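Local structure of CrtC domain-containing protein (Fusarium vanettenii 77-13-4, 7A0Q) at the glycan on Asn218. The protein hydrates the isoflavonoid phytoalexin kievitone, acting as a secreted fungal hydratase of the lyase class built from lipocalin-like domains. Coordinates in Å, arbitrary orientation; residue numbers count along the deposited sequence, not the author numbering.

The glycan on Asn218. Residues 218-220, 237, 266, 268, 270, 343. With NAG (2-acetamido-2-deoxy-beta-D-glucopyranose), chain B; NAG (2-acetamido-2-deoxy-beta-D-glucopyranose), chain C; BMA (beta-D-mannopyranose), chain H; MAN (alpha-D-mannopyranose), chain D; MAN (alpha-D-mannopyranose), chain E; MAN (alpha-D-mannopyranose), chain F; MAN (alpha-D-mannopyranose), chain G.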
ATOM      1  N   ASN A 218     -12.902 -10.767   1.567  1.00 18.20           N
ATOM      2  CA  ASN A 218     -11.477 -10.866   1.287  1.00 17.72           C
ATOM      3  C   ASN A 218     -11.213 -10.174  -0.037  1.00 18.40           C
ATOM      4  O   ASN A 218     -12.122  -9.995  -0.854  1.00 17.79           O
ATOM      5  CB  ASN A 218     -10.976 -12.322   1.264  1.00 17.30           C
ATOM      6  CG  ASN A 218     -11.583 -13.190   0.151  1.00 19.05           C
ATOM      7  OD1 ASN A 218     -12.785 -13.471   0.127  1.00 21.05           O
ATOM      8  ND2 ASN A 218     -10.726 -13.641  -0.761  1.00 19.33           N
ATOM      9  N   TRP A 219      -9.963  -9.773  -0.236  1.00 16.15           N
ATOM     10  CA  TRP A 219      -9.605  -9.092  -1.471  1.00 16.33           C
ATOM     11  C   TRP A 219      -8.140  -9.324  -1.790  1.00 15.87           C
ATOM     12  O   TRP A 219      -7.353  -9.765  -0.948  1.00 17.22           O
ATOM     13  CB  TRP A 219      -9.885  -7.580  -1.392  1.00 16.18           C
ATOM     14  CG  TRP A 219      -9.116  -6.833  -0.312  1.00 16.89           C
ATOM     15  CD1 TRP A 219      -7.830  -6.369  -0.384  1.00 16.69           C
ATOM     16  CD2 TRP A 219      -9.613  -6.440   0.973  1.00 17.54           C
ATOM     17  NE1 TRP A 219      -7.496  -5.722   0.783  1.00 16.19           N
ATOM     18  CE2 TRP A 219      -8.571  -5.747   1.631  1.00 17.10           C
ATOM     19  CE3 TRP A 219     -10.832  -6.614   1.636  1.00 19.51           C
ATOM     20  CZ2 TRP A 219      -8.717  -5.226   2.914  1.00 18.35           C
ATOM     21  CZ3 TRP A 219     -10.976  -6.094   2.915  1.00 18.96           C
ATOM     22  CH2 TRP A 219      -9.920  -5.411   3.539  1.00 21.71           C
ATOM     23  N   THR A 220      -7.785  -8.999  -3.027  1.00 14.77           N
ATOM     24  CA  THR A 220      -6.401  -8.775  -3.417  1.00 17.47           C
ATOM     25  C   THR A 220      -6.299  -7.357  -3.955  1.00 15.54           C
ATOM     26  O   THR A 220      -7.154  -6.928  -4.743  1.00 16.89           O
ATOM     27  CB  THR A 220      -5.939  -9.785  -4.472  1.00 17.95           C
ATOM     28  OG1 THR A 220      -6.058 -11.111  -3.936  1.00 19.38           O
ATOM     29  CG2 THR A 220      -4.478  -9.535  -4.864  1.00 18.80           C
ATOM     30  N   ILE A 237      -9.505  -6.387  -6.475  1.00 14.28           N
ATOM     31  CA  ILE A 237     -10.307  -7.552  -6.871  1.00 13.85           C
ATOM     32  C   ILE A 237     -10.992  -8.100  -5.624  1.00 15.09           C
ATOM     33  O   ILE A 237     -10.322  -8.418  -4.636  1.00 15.04           O
ATOM     34  CB  ILE A 237      -9.456  -8.645  -7.539  1.00 17.04           C
ATOM     35  CG1 ILE A 237      -8.611  -8.065  -8.674  1.00 14.60           C
ATOM     36  CG2 ILE A 237     -10.356  -9.765  -8.059  1.00 17.88           C
ATOM     37  CD1 ILE A 237      -7.204  -7.695  -8.235  1.00 17.11           C
ATOM     38  N   PHE A 266      -8.583 -11.267 -13.448  1.00 19.22           N
ATOM     39  CA  PHE A 266      -7.658 -11.628 -12.382  1.00 21.00           C
ATOM     40  C   PHE A 266      -7.518 -13.140 -12.334  1.00 20.43           C
ATOM     41  O   PHE A 266      -8.525 -13.850 -12.272  1.00 21.84           O
ATOM     42  CB  PHE A 266      -8.184 -11.089 -11.046  1.00 21.95           C
ATOM     43  CG  PHE A 266      -7.530 -11.676  -9.818  1.00 20.32           C
ATOM     44  CD1 PHE A 266      -6.324 -11.174  -9.342  1.00 19.87           C
ATOM     45  CD2 PHE A 266      -8.170 -12.674  -9.089  1.00 20.59           C
ATOM     46  CE1 PHE A 266      -5.747 -11.691  -8.192  1.00 21.46           C
ATOM     47  CE2 PHE A 266      -7.595 -13.196  -7.938  1.00 24.05           C
ATOM     48  CZ  PHE A 266      -6.392 -12.703  -7.485  1.00 22.18           C
ATOM     49  N   PRO A 268      -5.371 -15.884 -10.044  1.00 22.44           N
ATOM     50  CA  PRO A 268      -4.367 -16.294  -9.059  1.00 22.04           C
ATOM     51  C   PRO A 268      -3.786 -17.648  -9.443  1.00 25.70           C
ATOM     52  O   PRO A 268      -4.505 -18.555  -9.872  1.00 28.21           O
ATOM     53  CB  PRO A 268      -5.169 -16.371  -7.757  1.00 23.35           C
ATOM     54  CG  PRO A 268      -6.550 -16.789  -8.223  1.00 27.62           C
ATOM     55  CD  PRO A 268      -6.745 -16.193  -9.604  1.00 24.01           C
ATOM     56  N   TYR A 270      -1.398 -20.927  -8.350  1.00 29.71           N
ATOM     57  CA  TYR A 270      -1.013 -21.648  -7.145  1.00 30.21           C
ATOM     58  C   TYR A 270       0.083 -22.682  -7.401  1.00 30.01           C
ATOM     59  O   TYR A 270       0.252 -23.605  -6.597  1.00 32.63           O
ATOM     60  CB  TYR A 270      -2.233 -22.318  -6.514  1.00 34.11           C
ATOM     61  CG  TYR A 270      -3.246 -21.370  -5.898  1.00 29.60           C
ATOM     62  CD1 TYR A 270      -4.205 -20.739  -6.682  1.00 28.93           C
ATOM     63  CD2 TYR A 270      -3.258 -21.127  -4.529  1.00 29.25           C
ATOM     64  CE1 TYR A 270      -5.146 -19.887  -6.117  1.00 26.53           C
ATOM     65  CE2 TYR A 270      -4.191 -20.278  -3.958  1.00 29.80           C
ATOM     66  CZ  TYR A 270      -5.130 -19.659  -4.756  1.00 29.34           C
ATOM     67  OH  TYR A 270      -6.055 -18.816  -4.182  1.00 33.15           O
ATOM     68  N   TYR A 343      -8.024 -11.212   4.248  1.00 20.31           N
ATOM     69  CA  TYR A 343      -9.311 -11.780   4.623  1.00 18.14           C
ATOM     70  C   TYR A 343      -9.839 -10.991   5.812  1.00 18.70           C
ATOM     71  O   TYR A 343      -9.170 -10.910   6.852  1.00 20.14           O
ATOM     72  CB  TYR A 343      -9.166 -13.265   4.976  1.00 18.03           C
ATOM     73  CG  TYR A 343      -8.913 -14.120   3.762  1.00 19.74           C
ATOM     74  CD1 TYR A 343      -7.664 -14.150   3.146  1.00 20.72           C
ATOM     75  CD2 TYR A 343      -9.933 -14.885   3.213  1.00 19.48           C
ATOM     76  CE1 TYR A 343      -7.441 -14.919   2.008  1.00 23.21           C
ATOM     77  CE2 TYR A 343      -9.721 -15.647   2.083  1.00 20.06           C
ATOM     78  CZ  TYR A 343      -8.483 -15.678   1.491  1.00 20.56           C
ATOM     79  OH  TYR A 343      -8.301 -16.450   0.369  1.00 22.22           O
TER
HETATM   80  C1  NAG B   1     -11.180 -14.552  -1.777  1.00 22.12           C
HETATM   81  C2  NAG B   1     -10.316 -14.627  -3.023  1.00 21.98           C
HETATM   82  C3  NAG B   1     -10.738 -15.817  -3.888  1.00 19.98           C
HETATM   83  C4  NAG B   1     -10.809 -17.110  -3.083  1.00 26.40           C
HETATM   84  C5  NAG B   1     -11.588 -16.929  -1.788  1.00 23.96           C
HETATM   85  C6  NAG B   1     -11.437 -18.109  -0.857  1.00 27.91           C
HETATM   86  C7  NAG B   1      -9.372 -12.602  -4.052  1.00 21.58           C
HETATM   87  C8  NAG B   1      -9.657 -11.425  -4.928  1.00 24.00           C
HETATM   88  N2  NAG B   1     -10.409 -13.405  -3.806  1.00 21.65           N
HETATM   89  O3  NAG B   1      -9.800 -15.956  -4.950  1.00 23.45           O
HETATM   90  O4  NAG B   1     -11.518 -18.077  -3.852  1.00 30.57           O
HETATM   91  O5  NAG B   1     -11.099 -15.789  -1.064  1.00 24.44           O
HETATM   92  O6  NAG B   1     -10.067 -18.328  -0.545  1.00 27.30           O
HETATM   93  O7  NAG B   1      -8.262 -12.804  -3.570  1.00 22.65           O
HETATM   94  C1  NAG C   2     -10.958 -19.265  -4.250  1.00 24.01           C
HETATM   95  C2  NAG C   2     -12.112 -20.206  -4.557  1.00 28.02           C
HETATM   96  C3  NAG C   2     -11.576 -21.593  -4.890  1.00 31.40           C
HETATM   97  C4  NAG C   2     -10.533 -21.504  -5.996  1.00 26.75           C
HETATM   98  C5  NAG C   2      -9.473 -20.450  -5.665  1.00 28.38           C
HETATM   99  C6  NAG C   2      -8.543 -20.175  -6.823  1.00 31.66           C
HETATM  100  C7  NAG C   2     -14.106 -19.457  -3.338  1.00 29.05           C
HETATM  101  C8  NAG C   2     -14.960 -19.655  -2.127  1.00 31.19           C
HETATM  102  N2  NAG C   2     -13.045 -20.266  -3.444  1.00 29.75           N
HETATM  103  O3  NAG C   2     -12.659 -22.417  -5.311  1.00 36.60           O
HETATM  104  O4  NAG C   2      -9.896 -22.765  -6.170  1.00 29.71           O
HETATM  105  O5  NAG C   2     -10.103 -19.201  -5.348  1.00 29.54           O
HETATM  106  O6  NAG C   2      -9.242 -19.574  -7.905  1.00 39.30           O
HETATM  107  O7  NAG C   2     -14.363 -18.602  -4.185  1.00 35.90           O
HETATM  108  C1  BMA H   3     -10.352 -23.542  -7.210  1.00 27.93           C
HETATM  109  C2  BMA H   3      -9.224 -24.479  -7.631  1.00 31.99           C
HETATM  110  C3  BMA H   3      -9.769 -25.528  -8.624  1.00 30.09           C
HETATM  111  C4  BMA H   3     -11.034 -26.202  -8.086  1.00 33.73           C
HETATM  112  C5  BMA H   3     -12.075 -25.146  -7.702  1.00 26.07           C
HETATM  113  C6  BMA H   3     -13.282 -25.765  -7.078  1.00 29.15           C
HETATM  114  O2  BMA H   3      -8.745 -25.182  -6.495  1.00 38.22           O
HETATM  115  O3  BMA H   3      -8.785 -26.501  -8.962  1.00 31.19           O
HETATM  116  O4  BMA H   3     -11.599 -27.057  -9.081  1.00 28.61           O
HETATM  117  O5  BMA H   3     -11.485 -24.249  -6.730  1.00 28.37           O
HETATM  118  O6  BMA H   3     -14.286 -24.772  -6.907  1.00 27.99           O
HETATM  119  C1  MAN D   4     -15.484 -25.296  -6.491  1.00 32.30           C
HETATM  120  C2  MAN D   4     -16.451 -24.130  -6.516  1.00 33.33           C
HETATM  121  C3  MAN D   4     -16.078 -23.117  -5.438  1.00 26.19           C
HETATM  122  C4  MAN D   4     -15.950 -23.823  -4.077  1.00 23.68           C
HETATM  123  C5  MAN D   4     -14.897 -24.923  -4.168  1.00 26.05           C
HETATM  124  C6  MAN D   4     -14.748 -25.712  -2.889  1.00 22.37           C
HETATM  125  O2  MAN D   4     -17.779 -24.573  -6.178  1.00 31.98           O
HETATM  126  O3  MAN D   4     -17.038 -22.068  -5.358  1.00 30.10           O
HETATM  127  O4  MAN D   4     -15.531 -22.902  -3.091  1.00 24.12           O
HETATM  128  O5  MAN D   4     -15.295 -25.851  -5.206  1.00 31.06           O
HETATM  129  O6  MAN D   4     -16.071 -26.074  -2.436  1.00 22.50           O
HETATM  130  C1  MAN E   5     -16.027 -26.746  -1.237  1.00 21.35           C
HETATM  131  C2  MAN E   5     -17.465 -27.116  -0.903  1.00 20.82           C
HETATM  132  C3  MAN E   5     -18.221 -25.809  -0.557  1.00 20.72           C
HETATM  133  C4  MAN E   5     -17.496 -24.991   0.545  1.00 26.47           C
HETATM  134  C5  MAN E   5     -16.029 -24.806   0.207  1.00 24.65           C
HETATM  135  C6  MAN E   5     -15.237 -24.294   1.394  1.00 28.13           C
HETATM  136  O2  MAN E   5     -17.533 -27.945   0.269  1.00 17.76           O
HETATM  137  O3  MAN E   5     -19.571 -26.053  -0.160  1.00 25.12           O
HETATM  138  O4  MAN E   5     -18.074 -23.693   0.674  1.00 28.33           O
HETATM  139  O5  MAN E   5     -15.435 -26.064  -0.162  1.00 22.64           O
HETATM  140  O6  MAN E   5     -13.857 -24.303   1.030  1.00 34.08           O
HETATM  141  C1  MAN F   6     -17.309 -29.290   0.075  1.00 16.97           C
HETATM  142  C2  MAN F   6     -17.957 -30.004   1.276  1.00 17.51           C
HETATM  143  C3  MAN F   6     -17.116 -29.737   2.535  1.00 16.96           C
HETATM  144  C4  MAN F   6     -15.634 -30.068   2.302  1.00 17.64           C
HETATM  145  C5  MAN F   6     -15.118 -29.352   1.058  1.00 17.99           C
HETATM  146  C6  MAN F   6     -13.700 -29.751   0.680  1.00 22.02           C
HETATM  147  O2  MAN F   6     -17.985 -31.460   1.068  1.00 17.48           O
HETATM  148  O3  MAN F   6     -17.579 -30.455   3.671  1.00 15.94           O
HETATM  149  O4  MAN F   6     -14.901 -29.573   3.397  1.00 19.81           O
HETATM  150  O5  MAN F   6     -15.977 -29.666  -0.074  1.00 17.49           O
HETATM  151  O6  MAN F   6     -13.212 -28.837  -0.322  1.00 23.12           O
HETATM  152  C1  MAN G   7     -16.564 -20.827  -5.720  1.00 32.62           C
HETATM  153  C2  MAN G   7     -17.397 -19.827  -4.914  1.00 34.87           C
HETATM  154  C3  MAN G   7     -18.859 -19.894  -5.341  1.00 35.83           C
HETATM  155  C4  MAN G   7     -18.997 -19.735  -6.862  1.00 33.53           C
HETATM  156  C5  MAN G   7     -18.136 -20.797  -7.549  1.00 33.48           C
HETATM  157  C6  MAN G   7     -18.151 -20.703  -9.065  1.00 38.31           C
HETATM  158  O2  MAN G   7     -16.982 -18.485  -5.193  1.00 43.52           O
HETATM  159  O3  MAN G   7     -19.651 -18.922  -4.666  1.00 46.47           O
HETATM  160  O4  MAN G   7     -20.350 -19.911  -7.239  1.00 39.63           O
HETATM  161  O5  MAN G   7     -16.755 -20.654  -7.105  1.00 37.92           O
HETATM  162  O6  MAN G   7     -17.804 -21.998  -9.585  1.00 45.33           O
HETATM  163  O   HOH W   1      -8.043 -12.730  -0.875  1.00 22.00           O
HETATM  164  O   HOH W   2      -7.102 -16.515  -5.021  1.00 30.21           O
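Asn218, Trp219 and Thr220 form an N-glycosylation sequon, Asn-Trp-Thr, at the start of strand 218-225, and its asparagine carries a branched, high-mannose-type glycan. The link is the covalent bond from the amide nitrogen ND2 of Asn218 to the anomeric C1 of the first NAG (chain B), 1.4 Å long. Asn218 holds CG in the crowded position between its backbone N and carbonyl carbon (chi1 64°). Its CB lies over the rim of one face of the Tyr343 ring, 3.4 Å above the plane.

Hydrogen bonds grip the first sugar at opposite ends. Thr220, its OG1 beside the backbone N (chi1 -60°), donates to the acetamide carbonyl O7 of this NAG at 2.8 Å. On the far side the phenol OH of Tyr343 pairs with the sugar's 6-hydroxyl O6 at 2.7 Å, and O6 lies at the ring edge, in plane.

Two waters add further polar links. Water 1 bridges the linkage amide and the acetamide, meeting ND2 of Asn218 along a nearly straight N-H path (174° at H) and lying 2.7 Å from O7 of NAG (chain B), so that O7 is held by both Thr220 and this water. Water 2 joins the Tyr270 OH to the 3-hydroxyl O3 of the first NAG.

Apolar packing follows the same face of the sheet. The acetamide methyl C8 is 3.6 Å from Ile237 CG2, with Phe266 CE2 and Thr220 CB more loosely around it. Further out, the Tyr270 ring brings CE1 to within 3.5 Å of C6 of the second NAG (chain C), near which Pro268 CG also lies.

The protein hides most of the first NAG and part of the second, but none of the mannoses. Within the glycan, NAG (chain C) O3 donates to BMA O5 at 2.6 Å, and O2 of the branch mannose MAN (chain G) donates to NAG (chain C) O7. The site thus fixes the glycan's root against the strands, probably aiding folding, stability or solubility of this secreted enzyme.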